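PDB 3L76: aspartokinase from Synechocystis, which probably catalyses the ATP-dependent phosphorylation of the beta-carboxyl group of aspartate, an early step toward lysine and threonine, and binds these two amino acids between its ACT domains. Local coordinates for residues A[286-289]-A[290-294]; A[74-77]-A[78-82]; A[464-468]-A[469-473]. One frame throughout, in Å; residues are numbered along the deposited sequence.

Contact 1 (A[286-289]-A[290-294]); sequences SKLF and RDIAQ
Leu288 and Ile292 meet one turn apart on helix 284-294, a helix of the ACT domain that begins beside the threonine pocket. Their side chains lie side by side and point the same way, Leu288 CD2 resting on Ile292 CD1 at 3.3 Å. Phe289 adds its ring from the preceding turn, with CD1 4.2 Å from Ile292 CD1, and one ring face takes Leu288 CD1 near its rim. Branched and aromatic groups suit this apolar side, which faces Ile314 and Phe316 of strand 311-318; Phe289 also meets the ring of Phe548. The guanidinium of Arg290 folds back along the helix because its chain bends at chi3 (-48°), laying one face over Ser286 O and Lys287 CA, and Arg290 lies along Ala545 and Ala549 of helix 543-552. Toward the less buried side, Lys287 and Asp291 form a long salt bridge, NZ to OD2 3.9 Å, their side chains crossing at a slant. Lys287 NZ and Arg290 NH2 are like charges 4.4 Å apart; Asp291 would probably offset that of Lys287. The backbone is regular i to i+4, with Asp291 N bonded to Lys287 O at 3.1 Å. Such an amphipathic helix is typical of the beta-alpha-beta-beta-alpha-beta ACT fold, whose helices pack on one face of the sheet.

Contact 2 (A[74-77]-A[78-82]); sequences EQVS and IALLS
Ile78 spreads its two branches over the carbonyls of the preceding turn, those of Glu74 and Gln75. With chi1 at 74°, CG1 sits between the backbone N and the carbonyl carbon and comes 3.4 Å from Gln75 O, while CG2 lies 3.5 Å from Glu74 O. Two branches at CB thus cover both oxygens, each of which keeps its helical bond: Ile78 N to Glu74 O at 3.2 Å and Ala79 N to Gln75 O at 3.3 Å. An alanine here would lose both branches and is likely to open a gap between this helix and Val132 and Ala134 of strand 130-138. On a different side of the same helix, Val76 and Leu80 stand side by side one turn apart, pointing the same way. Ser77, small enough to be buried, turns OG back to Gly73 O, so its hydroxyl is satisfied within the helix. Ala79, with a single methyl, lets Glu65 of the second subunit pack close by. This part of helix 63-87 lies between its own domain and the second subunit: Leu81 packs on helix 16-31 and strand 35-40 of the amino acid kinase domain, while Gln75 pairs with Gln75 of the second subunit, and Leu80 reaches Ile57 of that subunit.

Contact 3 (A[464-468]-A[469-473]); sequences TALAE and ANISV. With LYS (lysine), chain F.
Leu466 turns its side chain toward both Ile471 and Val473 through a CG set anti to the carbonyl carbon (chi1 -67°) and an extended second torsion. Its two methyls are then shared out: CD2 lies 4.3 Å from Ile471 CD1, and CD1 lies 4.3 Å from Val473 CG2. The forked tip of leucine suits a place with two apolar neighbours. The backbone returns to Leu466 because Asn470 takes a positive phi (70°), a conformation that asparagine tolerates better than most residues. Asn470 is the C-prime residue of a Schellman motif, which ends helix 458-468 with two bonds: Ile471 N to Leu466 O at 3.2 Å and Asn470 N to Ala467 O at 3.0 Å, the latter donor standing well above the carbonyl plane. Leu466 O also accepts from Ala469 N, again above its plane, and the two donors approach from opposite faces, so one oxygen is gripped twice. Beyond the cap, the extended chain carries Ser472 and Val473 to a bound lysine. Val473 clasps the ligand with its backbone, N giving a nearly straight bond (169°) to the lysine O at 2.6 Å and O accepting from the lysine N at 2.7 Å. Ser472 OG, placed anti to its own amide nitrogen, takes a further bond from that lysine N at 3.1 Å. Ser392 O and Ala372 N, from the neighbouring ACT domain, also bond to the ligand, so the pocket bridges two such domains, consistent with the allosteric control known for aspartokinases. The turn thus links helix 458-468 to strand 475-479, with Leu466 and Val473 packed on Phe495 of strand 490-498, and Ile471 wedged against Val497 of that strand and Ile508 of helix 499-512.

The three contacts share no helix or strand and do not touch. Contact 2 is the buried one: it lies in the amino acid kinase domain against the second subunit, and its side chains are mainly apolar, with small hydroxyls satisfied nearby. Contacts 1 and 3 belong to different ACT domains, and both are partly buried. Each sets apolar groups against its own sheet, yet contact 1 remains helical and carries charged side chains on its more exposed side, whereas contact 3 leaves its helix through a cap and spends backbone polar atoms on bound lysine. Contact 1 only approaches ligands: the Ser286 side chain is about 6 Å from bound threonine, that of Ala293 about 6 Å from bound lysine.

Contact 1 (A[286-289]-A[290-294])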
ATOM      1  N   SER A 286     -45.237 -13.088 -34.066  1.00 39.50           N
ATOM      2  CA  SER A 286     -46.372 -12.924 -33.170  1.00 52.18           C
ATOM      3  C   SER A 286     -47.453 -13.983 -33.408  1.00 56.34           C
ATOM      4  O   SER A 286     -47.834 -14.698 -32.485  1.00 56.65           O
ATOM      5  CB  SER A 286     -46.972 -11.534 -33.321  1.00 65.56           C
ATOM      6  OG  SER A 286     -47.999 -11.338 -32.371  1.00 67.28           O
ATOM      7  N   LYS A 287     -47.927 -14.100 -34.649  1.00 58.61           N
ATOM      8  CA  LYS A 287     -49.001 -15.046 -34.965  1.00 67.60           C
ATOM      9  C   LYS A 287     -48.611 -16.503 -34.754  1.00 58.47           C
ATOM     10  O   LYS A 287     -49.361 -17.262 -34.152  1.00 52.82           O
ATOM     11  CB  LYS A 287     -49.552 -14.862 -36.385  1.00 61.44           C
ATOM     12  CG  LYS A 287     -50.636 -15.887 -36.705  1.00 79.54           C
ATOM     13  CD  LYS A 287     -51.563 -15.442 -37.815  1.00 98.13           C
ATOM     14  CE  LYS A 287     -52.967 -16.029 -37.626  1.00111.35           C
ATOM     15  NZ  LYS A 287     -53.670 -15.484 -36.421  1.00103.37           N
ATOM     16  N   LEU A 288     -47.450 -16.890 -35.265  1.00 45.78           N
ATOM     17  CA  LEU A 288     -46.928 -18.239 -35.059  1.00 41.34           C
ATOM     18  C   LEU A 288     -47.048 -18.684 -33.601  1.00 57.78           C
ATOM     19  O   LEU A 288     -47.707 -19.676 -33.278  1.00 54.63           O
ATOM     20  CB  LEU A 288     -45.455 -18.305 -35.460  1.00 47.44           C
ATOM     21  CG  LEU A 288     -44.920 -19.594 -36.093  1.00 51.76           C
ATOM     22  CD1 LEU A 288     -43.394 -19.693 -35.906  1.00 31.61           C
ATOM     23  CD2 LEU A 288     -45.603 -20.831 -35.562  1.00 46.03           C
ATOM     24  N   PHE A 289     -46.400 -17.947 -32.713  1.00 33.47           N
ATOM     25  CA  PHE A 289     -46.257 -18.419 -31.354  1.00 54.42           C
ATOM     26  C   PHE A 289     -47.529 -18.204 -30.552  1.00 53.12           C
ATOM     27  O   PHE A 289     -47.805 -18.941 -29.612  1.00 48.50           O
ATOM     28  CB  PHE A 289     -45.016 -17.802 -30.682  1.00 52.86           C
ATOM     29  CG  PHE A 289     -43.719 -18.211 -31.334  1.00 35.05           C
ATOM     30  CD1 PHE A 289     -43.174 -19.470 -31.105  1.00 31.05           C
ATOM     31  CD2 PHE A 289     -43.054 -17.350 -32.189  1.00 44.72           C
ATOM     32  CE1 PHE A 289     -41.984 -19.857 -31.709  1.00 33.72           C
ATOM     33  CE2 PHE A 289     -41.861 -17.727 -32.802  1.00 34.63           C
ATOM     34  CZ  PHE A 289     -41.326 -18.983 -32.561  1.00 31.37           C
ATOM     35  N   ARG A 290     -48.316 -17.205 -30.933  1.00 53.77           N
ATOM     36  CA  ARG A 290     -49.612 -17.030 -30.299  1.00 60.59           C
ATOM     37  C   ARG A 290     -50.449 -18.293 -30.486  1.00 67.36           C
ATOM     38  O   ARG A 290     -50.935 -18.862 -29.513  1.00 73.08           O
ATOM     39  CB  ARG A 290     -50.345 -15.805 -30.838  1.00 67.76           C
ATOM     40  CG  ARG A 290     -49.914 -14.479 -30.230  1.00 79.95           C
ATOM     41  CD  ARG A 290     -50.972 -13.420 -30.489  1.00 92.38           C
ATOM     42  NE  ARG A 290     -51.391 -13.421 -31.889  1.00100.06           N
ATOM     43  CZ  ARG A 290     -51.209 -12.409 -32.732  1.00 84.46           C
ATOM     44  NH1 ARG A 290     -50.630 -11.289 -32.316  1.00 90.53           N
ATOM     45  NH2 ARG A 290     -51.616 -12.515 -33.989  1.00 56.57           N
ATOM     46  N   ASP A 291     -50.595 -18.746 -31.731  1.00 56.01           N
ATOM     47  CA  ASP A 291     -51.402 -19.928 -32.004  1.00 60.40           C
ATOM     48  C   ASP A 291     -50.833 -21.171 -31.336  1.00 69.13           C
ATOM     49  O   ASP A 291     -51.574 -21.938 -30.726  1.00 75.76           O
ATOM     50  CB  ASP A 291     -51.580 -20.159 -33.509  1.00 70.30           C
ATOM     51  CG  ASP A 291     -52.308 -19.021 -34.199  1.00 81.44           C
ATOM     52  OD1 ASP A 291     -52.967 -18.220 -33.504  1.00 81.22           O
ATOM     53  OD2 ASP A 291     -52.217 -18.930 -35.442  1.00104.71           O
ATOM     54  N   ILE A 292     -49.522 -21.374 -31.436  1.00 64.52           N
ATOM     55  CA  ILE A 292     -48.890 -22.495 -30.744  1.00 47.14           C
ATOM     56  C   ILE A 292     -49.203 -22.505 -29.244  1.00 57.84           C
ATOM     57  O   ILE A 292     -49.447 -23.563 -28.651  1.00 55.93           O
ATOM     58  CB  ILE A 292     -47.375 -22.513 -30.953  1.00 41.69           C
ATOM     59  CG1 ILE A 292     -47.050 -22.688 -32.431  1.00 43.88           C
ATOM     60  CG2 ILE A 292     -46.722 -23.625 -30.120  1.00 33.82           C
ATOM     61  CD1 ILE A 292     -45.578 -22.519 -32.770  1.00 52.19           C
ATOM     62  N   ALA A 293     -49.214 -21.328 -28.633  1.00 50.70           N
ATOM     63  CA  ALA A 293     -49.446 -21.245 -27.199  1.00 44.92           C
ATOM     64  C   ALA A 293     -50.893 -21.563 -26.850  1.00 62.16           C
ATOM     65  O   ALA A 293     -51.183 -22.072 -25.765  1.00 65.16           O
ATOM     66  CB  ALA A 293     -49.046 -19.879 -26.678  1.00 36.48           C
ATOM     67  N   GLN A 294     -51.803 -21.263 -27.773  1.00 67.52           N
ATOM     68  CA  GLN A 294     -53.210 -21.614 -27.599  1.00 73.72           C
ATOM     69  C   GLN A 294     -53.420 -23.124 -27.450  1.00 56.90           C
ATOM     70  O   GLN A 294     -54.373 -23.560 -26.817  1.00 78.87           O
ATOM     71  CB  GLN A 294     -54.056 -21.071 -28.749  1.00 79.49           C
ATOM     72  CG  GLN A 294     -54.354 -19.579 -28.665  1.00 97.43           C
ATOM     73  CD  GLN A 294     -55.116 -19.070 -29.882  1.00112.84           C
ATOM     74  OE1 GLN A 294     -55.070 -19.673 -30.954  1.00117.49           O
ATOM     75  NE2 GLN A 294     -55.817 -17.952 -29.718  1.00 98.09           N
TER

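Contact 2 (A[74-77]-A[78-82])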
ATOM      1  N   GLU A  74      -7.311  -0.527  -0.535  1.00 59.18           N
ATOM      2  CA  GLU A  74      -8.134  -1.388   0.295  1.00 62.39           C
ATOM      3  C   GLU A  74      -7.573  -1.429   1.705  1.00 59.86           C
ATOM      4  O   GLU A  74      -8.320  -1.427   2.688  1.00 50.38           O
ATOM      5  CB  GLU A  74      -8.156  -2.798  -0.292  1.00 72.22           C
ATOM      6  CG  GLU A  74      -8.257  -2.825  -1.806  1.00 77.03           C
ATOM      7  CD  GLU A  74      -9.364  -3.739  -2.282  1.00 95.24           C
ATOM      8  OE1 GLU A  74      -9.351  -4.935  -1.908  1.00 95.31           O
ATOM      9  OE2 GLU A  74     -10.252  -3.257  -3.022  1.00 82.91           O
ATOM     10  N   GLN A  75      -6.251  -1.458   1.807  1.00 62.04           N
ATOM     11  CA  GLN A  75      -5.621  -1.458   3.119  1.00 66.05           C
ATOM     12  C   GLN A  75      -5.923  -0.196   3.905  1.00 71.16           C
ATOM     13  O   GLN A  75      -6.182  -0.290   5.105  1.00 58.70           O
ATOM     14  CB  GLN A  75      -4.117  -1.657   3.025  1.00 55.72           C
ATOM     15  CG  GLN A  75      -3.700  -3.062   2.717  1.00 72.53           C
ATOM     16  CD  GLN A  75      -2.241  -3.132   2.354  1.00 88.37           C
ATOM     17  OE1 GLN A  75      -1.371  -2.941   3.211  1.00 80.06           O
ATOM     18  NE2 GLN A  75      -1.956  -3.390   1.075  1.00 77.11           N
ATOM     19  N   VAL A  76      -5.884   0.977   3.263  1.00 65.52           N
ATOM     20  CA  VAL A  76      -6.096   2.202   4.045  1.00 82.30           C
ATOM     21  C   VAL A  76      -7.530   2.240   4.543  1.00 71.89           C
ATOM     22  O   VAL A  76      -7.804   2.661   5.664  1.00 83.85           O
ATOM     23  CB  VAL A  76      -5.687   3.555   3.336  1.00 72.71           C
ATOM     24  CG1 VAL A  76      -4.717   3.340   2.188  1.00 42.31           C
ATOM     25  CG2 VAL A  76      -6.908   4.381   2.918  1.00 41.08           C
ATOM     26  N   SER A  77      -8.436   1.742   3.717  1.00 54.41           N
ATOM     27  CA  SER A  77      -9.860   1.737   4.042  1.00 62.21           C
ATOM     28  C   SER A  77     -10.236   0.891   5.273  1.00 67.32           C
ATOM     29  O   SER A  77     -10.999   1.340   6.129  1.00 63.54           O
ATOM     30  CB  SER A  77     -10.674   1.296   2.816  1.00 65.65           C
ATOM     31  OG  SER A  77     -10.438   2.153   1.707  1.00 76.72           O
ATOM     32  N   ILE A  78      -9.720  -0.332   5.364  1.00 47.67           N
ATOM     33  CA  ILE A  78     -10.006  -1.159   6.538  1.00 58.10           C
ATOM     34  C   ILE A  78      -9.341  -0.617   7.813  1.00 67.59           C
ATOM     35  O   ILE A  78      -9.868  -0.787   8.912  1.00 73.75           O
ATOM     36  CB  ILE A  78      -9.635  -2.645   6.311  1.00 75.81           C
ATOM     37  CG1 ILE A  78      -8.117  -2.846   6.334  1.00 77.11           C
ATOM     38  CG2 ILE A  78     -10.257  -3.166   4.996  1.00 58.58           C
ATOM     39  CD1 ILE A  78      -7.703  -4.316   6.314  1.00 70.08           C
ATOM     40  N   ALA A  79      -8.191   0.036   7.669  1.00 57.97           N
ATOM     41  CA  ALA A  79      -7.556   0.692   8.804  1.00 72.67           C
ATOM     42  C   ALA A  79      -8.468   1.812   9.298  1.00 76.67           C
ATOM     43  O   ALA A  79      -8.828   1.865  10.473  1.00 58.12           O
ATOM     44  CB  ALA A  79      -6.168   1.231   8.424  1.00 55.24           C
ATOM     45  N   LEU A  80      -8.868   2.694   8.387  1.00 65.88           N
ATOM     46  CA  LEU A  80      -9.741   3.800   8.752  1.00 64.59           C
ATOM     47  C   LEU A  80     -11.006   3.303   9.423  1.00 57.28           C
ATOM     48  O   LEU A  80     -11.336   3.711  10.541  1.00 66.02           O
ATOM     49  CB  LEU A  80     -10.068   4.674   7.536  1.00 56.55           C
ATOM     50  CG  LEU A  80      -9.015   5.763   7.314  1.00 88.33           C
ATOM     51  CD1 LEU A  80      -8.774   6.537   8.605  1.00 80.15           C
ATOM     52  CD2 LEU A  80      -7.709   5.169   6.842  1.00101.17           C
ATOM     53  N   LEU A  81     -11.704   2.404   8.742  1.00 56.57           N
ATOM     54  CA  LEU A  81     -12.987   1.908   9.225  1.00 66.67           C
ATOM     55  C   LEU A  81     -12.923   1.277  10.618  1.00 70.83           C
ATOM     56  O   LEU A  81     -13.817   1.491  11.444  1.00 73.19           O
ATOM     57  CB  LEU A  81     -13.587   0.909   8.235  1.00 70.34           C
ATOM     58  CG  LEU A  81     -14.951   0.347   8.661  1.00 67.07           C
ATOM     59  CD1 LEU A  81     -15.974   1.463   8.775  1.00 61.92           C
ATOM     60  CD2 LEU A  81     -15.434  -0.728   7.709  1.00 69.46           C
ATOM     61  N   SER A  82     -11.882   0.488  10.872  1.00 67.91           N
ATOM     62  CA  SER A  82     -11.770  -0.209  12.147  1.00 70.11           C
ATOM     63  C   SER A  82     -11.416   0.768  13.276  1.00 73.32           C
ATOM     64  O   SER A  82     -11.793   0.543  14.423  1.00 72.47           O
ATOM     65  CB  SER A  82     -10.789  -1.391  12.063  1.00 75.47           C
ATOM     66  OG  SER A  82      -9.458  -0.999  12.323  1.00 68.60           O
TER

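Contact 3 (A[464-468]-A[469-473])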
ATOM      1  N   THR A 464     -12.452 -17.814 -33.839  1.00 31.24           N
ATOM      2  CA  THR A 464     -11.089 -17.821 -33.302  1.00 43.04           C
ATOM      3  C   THR A 464     -10.334 -16.597 -33.794  1.00 52.91           C
ATOM      4  O   THR A 464      -9.606 -15.960 -33.035  1.00 43.97           O
ATOM      5  CB  THR A 464     -10.305 -19.079 -33.696  1.00 41.38           C
ATOM      6  OG1 THR A 464     -10.849 -20.208 -33.024  1.00 39.57           O
ATOM      7  CG2 THR A 464      -8.834 -18.951 -33.305  1.00 26.84           C
ATOM      8  N   ALA A 465     -10.530 -16.276 -35.069  1.00 48.12           N
ATOM      9  CA  ALA A 465      -9.901 -15.125 -35.698  1.00 41.73           C
ATOM     10  C   ALA A 465     -10.237 -13.819 -34.993  1.00 39.50           C
ATOM     11  O   ALA A 465      -9.353 -13.021 -34.697  1.00 55.77           O
ATOM     12  CB  ALA A 465     -10.289 -15.055 -37.163  1.00 21.78           C
ATOM     13  N   LEU A 466     -11.518 -13.603 -34.732  1.00 34.45           N
ATOM     14  CA  LEU A 466     -11.957 -12.414 -34.014  1.00 49.84           C
ATOM     15  C   LEU A 466     -11.404 -12.373 -32.587  1.00 58.45           C
ATOM     16  O   LEU A 466     -11.070 -11.315 -32.066  1.00 58.99           O
ATOM     17  CB  LEU A 466     -13.485 -12.356 -33.961  1.00 44.15           C
ATOM     18  CG  LEU A 466     -14.266 -12.133 -35.251  1.00 48.13           C
ATOM     19  CD1 LEU A 466     -15.778 -12.307 -35.025  1.00 34.86           C
ATOM     20  CD2 LEU A 466     -13.951 -10.764 -35.805  1.00 51.24           C
ATOM     21  N   ALA A 467     -11.318 -13.534 -31.955  1.00 42.76           N
ATOM     22  CA  ALA A 467     -10.904 -13.595 -30.566  1.00 47.88           C
ATOM     23  C   ALA A 467      -9.403 -13.356 -30.428  1.00 54.69           C
ATOM     24  O   ALA A 467      -8.939 -12.843 -29.423  1.00 40.03           O
ATOM     25  CB  ALA A 467     -11.292 -14.927 -29.955  1.00 31.49           C
ATOM     26  N   GLU A 468      -8.641 -13.737 -31.443  1.00 60.14           N
ATOM     27  CA  GLU A 468      -7.206 -13.536 -31.398  1.00 59.69           C
ATOM     28  C   GLU A 468      -6.872 -12.049 -31.523  1.00 56.08           C
ATOM     29  O   GLU A 468      -5.768 -11.628 -31.208  1.00 45.35           O
ATOM     30  CB  GLU A 468      -6.509 -14.365 -32.474  1.00 60.57           C
ATOM     31  CG  GLU A 468      -6.332 -15.824 -32.093  1.00 68.15           C
ATOM     32  CD  GLU A 468      -5.835 -16.685 -33.243  1.00 85.69           C
ATOM     33  OE1 GLU A 468      -5.902 -16.233 -34.404  1.00 93.55           O
ATOM     34  OE2 GLU A 468      -5.384 -17.821 -32.989  1.00 77.51           O
ATOM     35  N   ALA A 469      -7.847 -11.267 -31.964  1.00 43.98           N
ATOM     36  CA  ALA A 469      -7.714  -9.820 -32.070  1.00 50.29           C
ATOM     37  C   ALA A 469      -8.366  -9.130 -30.874  1.00 48.09           C
ATOM     38  O   ALA A 469      -8.563  -7.922 -30.869  1.00 62.04           O
ATOM     39  CB  ALA A 469      -8.341  -9.311 -33.393  1.00 35.60           C
ATOM     40  N   ASN A 470      -8.735  -9.912 -29.874  1.00 54.71           N
ATOM     41  CA  ASN A 470      -9.266  -9.357 -28.638  1.00 59.66           C
ATOM     42  C   ASN A 470     -10.653  -8.749 -28.773  1.00 60.53           C
ATOM     43  O   ASN A 470     -11.108  -8.013 -27.898  1.00 74.97           O
ATOM     44  CB  ASN A 470      -8.299  -8.325 -28.064  1.00 66.24           C
ATOM     45  CG  ASN A 470      -7.948  -8.600 -26.628  1.00 79.64           C
ATOM     46  OD1 ASN A 470      -8.775  -9.080 -25.856  1.00 80.19           O
ATOM     47  ND2 ASN A 470      -6.710  -8.298 -26.256  1.00120.10           N
ATOM     48  N   ILE A 471     -11.334  -9.053 -29.867  1.00 46.85           N
ATOM     49  CA  ILE A 471     -12.710  -8.622 -30.004  1.00 44.09           C
ATOM     50  C   ILE A 471     -13.656  -9.607 -29.313  1.00 56.53           C
ATOM     51  O   ILE A 471     -13.681 -10.794 -29.623  1.00 50.55           O
ATOM     52  CB  ILE A 471     -13.114  -8.477 -31.471  1.00 52.04           C
ATOM     53  CG1 ILE A 471     -12.220  -7.445 -32.166  1.00 46.49           C
ATOM     54  CG2 ILE A 471     -14.594  -8.110 -31.572  1.00 37.39           C
ATOM     55  CD1 ILE A 471     -12.356  -7.438 -33.682  1.00 41.43           C
ATOM     56  N   SER A 472     -14.424  -9.100 -28.365  1.00 42.33           N
ATOM     57  CA  SER A 472     -15.400  -9.903 -27.657  1.00 51.00           C
ATOM     58  C   SER A 472     -16.714  -9.844 -28.412  1.00 50.05           C
ATOM     59  O   SER A 472     -17.110  -8.785 -28.894  1.00 38.50           O
ATOM     60  CB  SER A 472     -15.589  -9.376 -26.227  1.00 35.83           C
ATOM     61  OG  SER A 472     -16.763  -9.903 -25.630  1.00 41.30           O
ATOM     62  N   VAL A 473     -17.397 -10.981 -28.500  1.00 36.66           N
ATOM     63  CA  VAL A 473     -18.656 -11.063 -29.229  1.00 40.11           C
ATOM     64  C   VAL A 473     -19.842 -11.159 -28.271  1.00 29.95           C
ATOM     65  O   VAL A 473     -19.784 -11.876 -27.280  1.00 41.31           O
ATOM     66  CB  VAL A 473     -18.662 -12.316 -30.125  1.00 47.32           C
ATOM     67  CG1 VAL A 473     -19.997 -12.546 -30.820  1.00 33.49           C
ATOM     68  CG2 VAL A 473     -17.425 -12.414 -31.019  1.00 49.96           C
TER
HETATM   69  N   LYS F 604     -18.296 -12.538 -25.129  1.00 21.46           N
HETATM   70  CA  LYS F 604     -18.061 -13.950 -25.456  1.00 21.10           C
HETATM   71  C   LYS F 604     -17.040 -14.160 -26.565  1.00 42.55           C
HETATM   72  O   LYS F 604     -16.759 -13.213 -27.338  1.00 25.67           O
HETATM   73  CB  LYS F 604     -19.384 -14.652 -25.807  1.00 26.87           C
HETATM   74  CG  LYS F 604     -20.367 -14.730 -24.642  1.00 27.23           C
HETATM   75  CD  LYS F 604     -21.791 -15.025 -25.088  1.00 31.58           C
HETATM   76  CE  LYS F 604     -22.514 -13.755 -25.490  1.00 48.78           C
HETATM   77  NZ  LYS F 604     -23.716 -13.486 -24.646  1.00 28.67           N
HETATM   78  OXT LYS F 604     -16.492 -15.286 -26.681  1.00 21.86           O